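Local coordinates for protein Exo-alpha-sialidase (Clostridium perfringens, PDB 2VO8) that probably docks the partner dockerin module of another secreted enzyme with high affinity, as the cohesin module of a family 33 sialidase assembling toxin complexes, at residues S12-N17 against Y46-N51; V119-G122 against T126-L129. One frame throughout, in Å; residues are numbered along the deposited sequence.

In the fold
Both contacts belong to the beta-rich cohesin domain, at different depths in it. Interaction 1 lies in the interior, its centre about 4 Å from the centre of the chain, and joins strands 10-15 and 41-49 through side chains. Interaction 2 is the end of the hairpin formed by strands 107-121 and 126-139, about 16 Å from the chain centre. The two centres are about 18 Å apart, yet the contacts meet where Ser12 N packs at 4.0 Å from Leu129 CB. The strands are also linked through the sheet: 126-139 pairs with 10-15 in parallel, and 107-121 with 41-49 antiparallel, so the hairpin bridges the two strands of interaction 1.

Interaction 1 (S12-N17 against Y46-N51); sequences STIKVN and YLFEYN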
ATOM      1  N   SER A  12       8.170   3.721   3.036  1.00 19.79           N
ATOM      2  CA  SER A  12       7.054   2.926   2.439  1.00 18.68           C
ATOM      3  C   SER A  12       7.476   2.489   1.037  1.00 19.19           C
ATOM      4  O   SER A  12       8.299   3.154   0.408  1.00 18.20           O
ATOM      5  CB  SER A  12       5.748   3.721   2.417  1.00 19.24           C
ATOM      6  OG  SER A  12       5.806   4.885   1.615  1.00 15.28           O
ATOM      7  N   THR A  13       6.898   1.404   0.528  1.00 17.48           N
ATOM      8  CA  THR A  13       7.157   0.901  -0.803  1.00 17.62           C
ATOM      9  C   THR A  13       5.842   0.656  -1.488  1.00 18.51           C
ATOM     10  O   THR A  13       4.875   0.286  -0.836  1.00 17.72           O
ATOM     11  CB  THR A  13       7.979  -0.402  -0.805  1.00 18.26           C
ATOM     12  OG1 THR A  13       7.272  -1.450  -0.103  1.00 17.33           O
ATOM     13  CG2 THR A  13       9.373  -0.177  -0.173  1.00 16.38           C
ATOM     14  N   ILE A  14       5.799   0.962  -2.781  1.00 18.66           N
ATOM     15  CA  ILE A  14       4.681   0.521  -3.641  1.00 19.26           C
ATOM     16  C   ILE A  14       5.277  -0.014  -4.940  1.00 19.00           C
ATOM     17  O   ILE A  14       6.058   0.678  -5.582  1.00 18.97           O
ATOM     18  CB  ILE A  14       3.615   1.640  -3.833  1.00 18.81           C
ATOM     19  CG1 ILE A  14       2.576   1.252  -4.915  1.00 19.75           C
ATOM     20  CG2 ILE A  14       4.197   3.023  -4.109  1.00 21.74           C
ATOM     21  CD1 ILE A  14       1.290   2.165  -4.849  1.00 20.89           C
ATOM     22  N   LYS A  15       4.913  -1.236  -5.298  1.00 18.09           N
ATOM     23  CA  LYS A  15       5.432  -1.938  -6.469  1.00 19.13           C
ATOM     24  C   LYS A  15       4.239  -2.283  -7.336  1.00 19.15           C
ATOM     25  O   LYS A  15       3.252  -2.845  -6.860  1.00 18.19           O
ATOM     26  CB  LYS A  15       6.239  -3.174  -6.138  1.00 19.84           C
ATOM     27  CG  LYS A  15       7.594  -2.882  -5.509  1.00 19.83           C
ATOM     28  CD  LYS A  15       8.478  -4.141  -5.363  1.00 20.69           C
ATOM     29  CE  LYS A  15       7.943  -5.127  -4.368  1.00 20.32           C
ATOM     30  NZ  LYS A  15       8.015  -4.636  -2.964  1.00 15.58           N
ATOM     31  N   VAL A  16       4.312  -1.849  -8.581  1.00 18.97           N
ATOM     32  CA  VAL A  16       3.231  -2.078  -9.528  1.00 19.83           C
ATOM     33  C   VAL A  16       3.816  -2.015 -10.929  1.00 19.64           C
ATOM     34  O   VAL A  16       4.838  -1.310 -11.208  1.00 18.38           O
ATOM     35  CB  VAL A  16       2.077  -1.033  -9.307  1.00 20.42           C
ATOM     36  CG1 VAL A  16       2.587   0.307  -9.391  1.00 22.01           C
ATOM     37  CG2 VAL A  16       0.868  -1.221 -10.331  1.00 19.06           C
ATOM     38  N   ASN A  17       3.206  -2.753 -11.839  1.00 19.36           N
ATOM     39  CA  ASN A  17       3.660  -2.762 -13.206  1.00 19.76           C
ATOM     40  C   ASN A  17       3.454  -1.341 -13.759  1.00 20.09           C
ATOM     41  O   ASN A  17       2.563  -0.624 -13.319  1.00 20.87           O
ATOM     42  CB  ASN A  17       2.846  -3.744 -14.080  1.00 19.88           C
ATOM     43  CG  ASN A  17       3.089  -5.210 -13.736  1.00 20.58           C
ATOM     44  OD1 ASN A  17       4.163  -5.600 -13.240  1.00 15.37           O
ATOM     45  ND2 ASN A  17       2.083  -6.042 -14.054  1.00 17.41           N
ATOM     46  N   TYR A  46      -1.410   2.655   6.027  1.00 18.91           N
ATOM     47  CA  TYR A  46      -1.353   3.505   4.843  1.00 19.34           C
ATOM     48  C   TYR A  46      -2.643   4.301   4.674  1.00 19.77           C
ATOM     49  O   TYR A  46      -3.689   3.923   5.199  1.00 19.51           O
ATOM     50  CB  TYR A  46      -1.085   2.665   3.592  1.00 18.43           C
ATOM     51  CG  TYR A  46       0.113   1.751   3.714  1.00 20.07           C
ATOM     52  CD1 TYR A  46       1.403   2.241   3.562  1.00 18.74           C
ATOM     53  CD2 TYR A  46      -0.046   0.398   3.979  1.00 18.91           C
ATOM     54  CE1 TYR A  46       2.501   1.409   3.673  1.00 20.14           C
ATOM     55  CE2 TYR A  46       1.045  -0.443   4.091  1.00 18.20           C
ATOM     56  CZ  TYR A  46       2.317   0.068   3.936  1.00 18.41           C
ATOM     57  OH  TYR A  46       3.407  -0.764   4.047  1.00 19.90           O
ATOM     58  N   LEU A  47      -2.558   5.404   3.938  1.00 19.68           N
ATOM     59  CA  LEU A  47      -3.702   5.943   3.248  1.00 20.64           C
ATOM     60  C   LEU A  47      -3.302   5.834   1.783  1.00 20.45           C
ATOM     61  O   LEU A  47      -2.343   6.469   1.323  1.00 19.29           O
ATOM     62  CB  LEU A  47      -4.149   7.336   3.701  1.00 20.63           C
ATOM     63  CG  LEU A  47      -5.494   7.686   3.005  1.00 21.39           C
ATOM     64  CD1 LEU A  47      -6.717   7.040   3.633  1.00 23.29           C
ATOM     65  CD2 LEU A  47      -5.676   9.200   2.814  1.00 24.05           C
ATOM     66  N   PHE A  48      -4.015   4.932   1.103  1.00 19.54           N
ATOM     67  CA  PHE A  48      -3.737   4.547  -0.280  1.00 19.77           C
ATOM     68  C   PHE A  48      -4.640   5.378  -1.181  1.00 19.27           C
ATOM     69  O   PHE A  48      -5.833   5.413  -0.971  1.00 19.13           O
ATOM     70  CB  PHE A  48      -4.032   3.074  -0.517  1.00 18.05           C
ATOM     71  CG  PHE A  48      -3.891   2.652  -1.969  1.00 18.42           C
ATOM     72  CD1 PHE A  48      -2.654   2.372  -2.524  1.00 18.10           C
ATOM     73  CD2 PHE A  48      -5.011   2.554  -2.785  1.00 18.91           C
ATOM     74  CE1 PHE A  48      -2.525   1.988  -3.842  1.00 18.12           C
ATOM     75  CE2 PHE A  48      -4.887   2.152  -4.072  1.00 16.46           C
ATOM     76  CZ  PHE A  48      -3.677   1.862  -4.617  1.00 18.80           C
ATOM     77  N   GLU A  49      -4.065   6.054  -2.166  1.00 19.80           N
ATOM     78  CA  GLU A  49      -4.858   6.967  -3.019  1.00 19.63           C
ATOM     79  C   GLU A  49      -4.742   6.557  -4.464  1.00 18.28           C
ATOM     80  O   GLU A  49      -3.701   6.084  -4.939  1.00 17.70           O
ATOM     81  CB  GLU A  49      -4.443   8.422  -2.778  1.00 20.38           C
ATOM     82  CG  GLU A  49      -4.801   8.871  -1.364  1.00 22.49           C
ATOM     83  CD  GLU A  49      -4.957  10.355  -1.239  1.00 21.87           C
ATOM     84  OE1 GLU A  49      -5.479  10.992  -2.194  1.00 22.32           O
ATOM     85  OE2 GLU A  49      -4.602  10.894  -0.164  1.00 23.00           O
ATOM     86  N   TYR A  50      -5.871   6.696  -5.157  1.00 18.47           N
ATOM     87  CA  TYR A  50      -5.962   6.336  -6.552  1.00 18.52           C
ATOM     88  C   TYR A  50      -7.152   7.101  -7.178  1.00 17.45           C
ATOM     89  O   TYR A  50      -8.002   7.640  -6.467  1.00 16.22           O
ATOM     90  CB  TYR A  50      -6.182   4.844  -6.689  1.00 18.59           C
ATOM     91  CG  TYR A  50      -7.583   4.389  -6.366  1.00 18.90           C
ATOM     92  CD1 TYR A  50      -8.528   4.166  -7.385  1.00 17.98           C
ATOM     93  CD2 TYR A  50      -7.970   4.136  -5.040  1.00 19.01           C
ATOM     94  CE1 TYR A  50      -9.811   3.693  -7.076  1.00 19.93           C
ATOM     95  CE2 TYR A  50      -9.253   3.701  -4.730  1.00 20.31           C
ATOM     96  CZ  TYR A  50     -10.177   3.476  -5.759  1.00 19.06           C
ATOM     97  OH  TYR A  50     -11.465   3.079  -5.421  1.00 18.57           O
ATOM     98  N   ASN A  51      -7.153   7.127  -8.491  1.00 18.53           N
ATOM     99  CA  ASN A  51      -8.158   7.878  -9.219  1.00 17.80           C
ATOM    100  C   ASN A  51      -9.365   6.967  -9.397  1.00 17.43           C
ATOM    101  O   ASN A  51      -9.321   6.045 -10.210  1.00 19.59           O
ATOM    102  CB  ASN A  51      -7.591   8.382 -10.542  1.00 17.91           C
ATOM    103  CG  ASN A  51      -8.637   9.031 -11.438  1.00 17.68           C
ATOM    104  OD1 ASN A  51      -9.825   9.187 -11.051  1.00 23.08           O
ATOM    105  ND2 ASN A  51      -8.191   9.453 -12.621  1.00 17.56           N
TER
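The hydrophobic core of the cohesin beta-sandwich contains this contact, in which strands 10-15 and 41-49 meet through side chains and share no hydrogen bond. Their backbones stay well apart, with Ile14 CA 9.9 Å from Phe48 CA, and just two pairs of residues close the distance. At one, the Tyr46 ring presents its edge to Ser12, whose CB lies near the ring plane, 4.2 Å from Tyr46 CE1. The Ser12 hydroxyl does not look to the ring: OG sits between the backbone N and the carbonyl carbon (chi1 63°) and is hydrogen-bonded to Glu130 O and to the hydroxyl of Ser132, on the parallel neighbour strand 126-139. A buried polar atom is thereby satisfied within its own layer of strands. Tyr46 is further enclosed by Leu30 and Ile32 of strand 26-33, and Phe48 by Val99 and Leu101 of strand 95-103. At the second pair the side chains run at about a right angle to each other. With CG1 anti to the backbone N (chi1 171°) and the chain extended beyond it, Ile14 brings its terminal methyl to the rim of the Phe48 ring, near the ring plane, where CD1 stands 3.9 Å from Phe48 CE1.

Interaction 2 (V119-G122 against T126-L129); sequences VGAG and THDL
Val119 and His127 face each other as an antiparallel hydrogen-bonded pair, gripped by two backbone hydrogen bonds. Val119 N donates to His127 O at 2.9 Å, nearly straight (165° at the hydrogen) and in the carbonyl plane. The return bond from His127 N to Val119 O is 2.8 Å long but more bent, at 142°. That same carbonyl oxygen also receives a CA-H...O contact from Thr126 CA at 3.3 Å, and Thr126 CG2 approaches it as well.

Beyond the bonds, the methyls of Val119 divide their work. CG2 lies across from His127 CB, whereas CG1, set beside the backbone N (chi1 -68°), reaches Leu129, with 3.9 Å to Leu129 CD1. Ala121 CB meets the imidazole obliquely, 3.7 Å from His127 ND1. Gly120 stands opposite Thr126 in the adjoining non-hydrogen-bonded pair, their CA atoms 4.4 Å apart.

Farther out, Val9 packs on both Val119 and His127, while Val41 and Ala44 of strand 41-49 back Val119. Backbone hydrogen bonds of Gly120 with Tyr42 and Ser43 tie the first strand of this beta hairpin into the sheet. The chemistry is thus mainly backbone pairing: two reciprocal N-H...O hydrogen bonds set Val119 against His127 near the turn, and apolar contacts of Val119 with Leu129 extend the hold toward the buried side.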
ATOM      1  N   VAL A 119       4.274   3.290  11.083  1.00 21.98           N
ATOM      2  CA  VAL A 119       4.428   1.982  11.744  1.00 22.16           C
ATOM      3  C   VAL A 119       4.218   2.129  13.253  1.00 22.43           C
ATOM      4  O   VAL A 119       4.544   3.164  13.841  1.00 21.18           O
ATOM      5  CB  VAL A 119       5.787   1.245  11.445  1.00 22.57           C
ATOM      6  CG1 VAL A 119       5.905   0.784   9.966  1.00 20.46           C
ATOM      7  CG2 VAL A 119       6.989   2.107  11.837  1.00 23.67           C
ATOM      8  N   GLY A 120       3.589   1.108  13.857  1.00 22.18           N
ATOM      9  CA  GLY A 120       3.492   0.968  15.301  1.00 22.13           C
ATOM     10  C   GLY A 120       4.610   0.040  15.675  1.00 21.79           C
ATOM     11  O   GLY A 120       4.846  -0.979  14.995  1.00 20.69           O
ATOM     12  N   ALA A 121       5.299   0.385  16.753  1.00 23.26           N
ATOM     13  CA  ALA A 121       6.546  -0.263  17.103  1.00 24.76           C
ATOM     14  C   ALA A 121       6.483  -0.781  18.529  1.00 25.16           C
ATOM     15  O   ALA A 121       5.513  -0.550  19.252  1.00 25.12           O
ATOM     16  CB  ALA A 121       7.710   0.703  16.939  1.00 23.37           C
ATOM     17  N   GLY A 122       7.534  -1.485  18.920  1.00 27.63           N
ATOM     18  CA  GLY A 122       7.637  -2.108  20.265  1.00 28.86           C
ATOM     19  C   GLY A 122       7.900  -1.169  21.437  1.00 30.12           C
ATOM     20  O   GLY A 122       7.973  -1.596  22.595  1.00 31.25           O
ATOM     21  N   THR A 126       3.592   5.200  17.644  1.00 28.16           N
ATOM     22  CA  THR A 126       3.594   5.298  16.180  1.00 27.42           C
ATOM     23  C   THR A 126       4.758   6.166  15.679  1.00 26.77           C
ATOM     24  O   THR A 126       5.232   7.058  16.386  1.00 27.66           O
ATOM     25  CB  THR A 126       2.249   5.811  15.664  1.00 27.56           C
ATOM     26  OG1 THR A 126       1.214   4.961  16.182  1.00 29.50           O
ATOM     27  CG2 THR A 126       2.195   5.785  14.161  1.00 27.32           C
ATOM     28  N   HIS A 127       5.226   5.841  14.479  1.00 26.01           N
ATOM     29  CA  HIS A 127       6.392   6.453  13.853  1.00 25.46           C
ATOM     30  C   HIS A 127       6.165   6.630  12.350  1.00 24.71           C
ATOM     31  O   HIS A 127       5.562   5.777  11.699  1.00 23.41           O
ATOM     32  CB  HIS A 127       7.587   5.549  14.015  1.00 24.92           C
ATOM     33  CG  HIS A 127       7.996   5.353  15.434  1.00 26.96           C
ATOM     34  ND1 HIS A 127       7.524   4.309  16.196  1.00 28.96           N
ATOM     35  CD2 HIS A 127       8.834   6.060  16.227  1.00 27.96           C
ATOM     36  CE1 HIS A 127       8.050   4.392  17.410  1.00 27.45           C
ATOM     37  NE2 HIS A 127       8.863   5.433  17.450  1.00 27.09           N
ATOM     38  N   ASP A 128       6.681   7.721  11.797  1.00 24.48           N
ATOM     39  CA  ASP A 128       6.480   7.990  10.363  1.00 23.82           C
ATOM     40  C   ASP A 128       7.375   7.191   9.454  1.00 22.74           C
ATOM     41  O   ASP A 128       8.515   6.896   9.769  1.00 22.50           O
ATOM     42  CB  ASP A 128       6.713   9.461  10.048  1.00 24.92           C
ATOM     43  CG  ASP A 128       5.764  10.379  10.734  1.00 26.89           C
ATOM     44  OD1 ASP A 128       4.640   9.973  11.119  1.00 29.46           O
ATOM     45  OD2 ASP A 128       6.145  11.576  10.825  1.00 28.23           O
ATOM     46  N   LEU A 129       6.851   6.891   8.260  1.00 21.04           N
ATOM     47  CA  LEU A 129       7.652   6.326   7.173  1.00 21.38           C
ATOM     48  C   LEU A 129       7.668   7.425   6.085  1.00 21.22           C
ATOM     49  O   LEU A 129       6.763   8.211   6.026  1.00 21.62           O
ATOM     50  CB  LEU A 129       7.005   5.073   6.578  1.00 19.78           C
ATOM     51  CG  LEU A 129       6.913   3.767   7.418  1.00 20.27           C
ATOM     52  CD1 LEU A 129       6.194   2.729   6.610  1.00 20.81           C
ATOM     53  CD2 LEU A 129       8.252   3.231   7.946  1.00 20.01           C
TER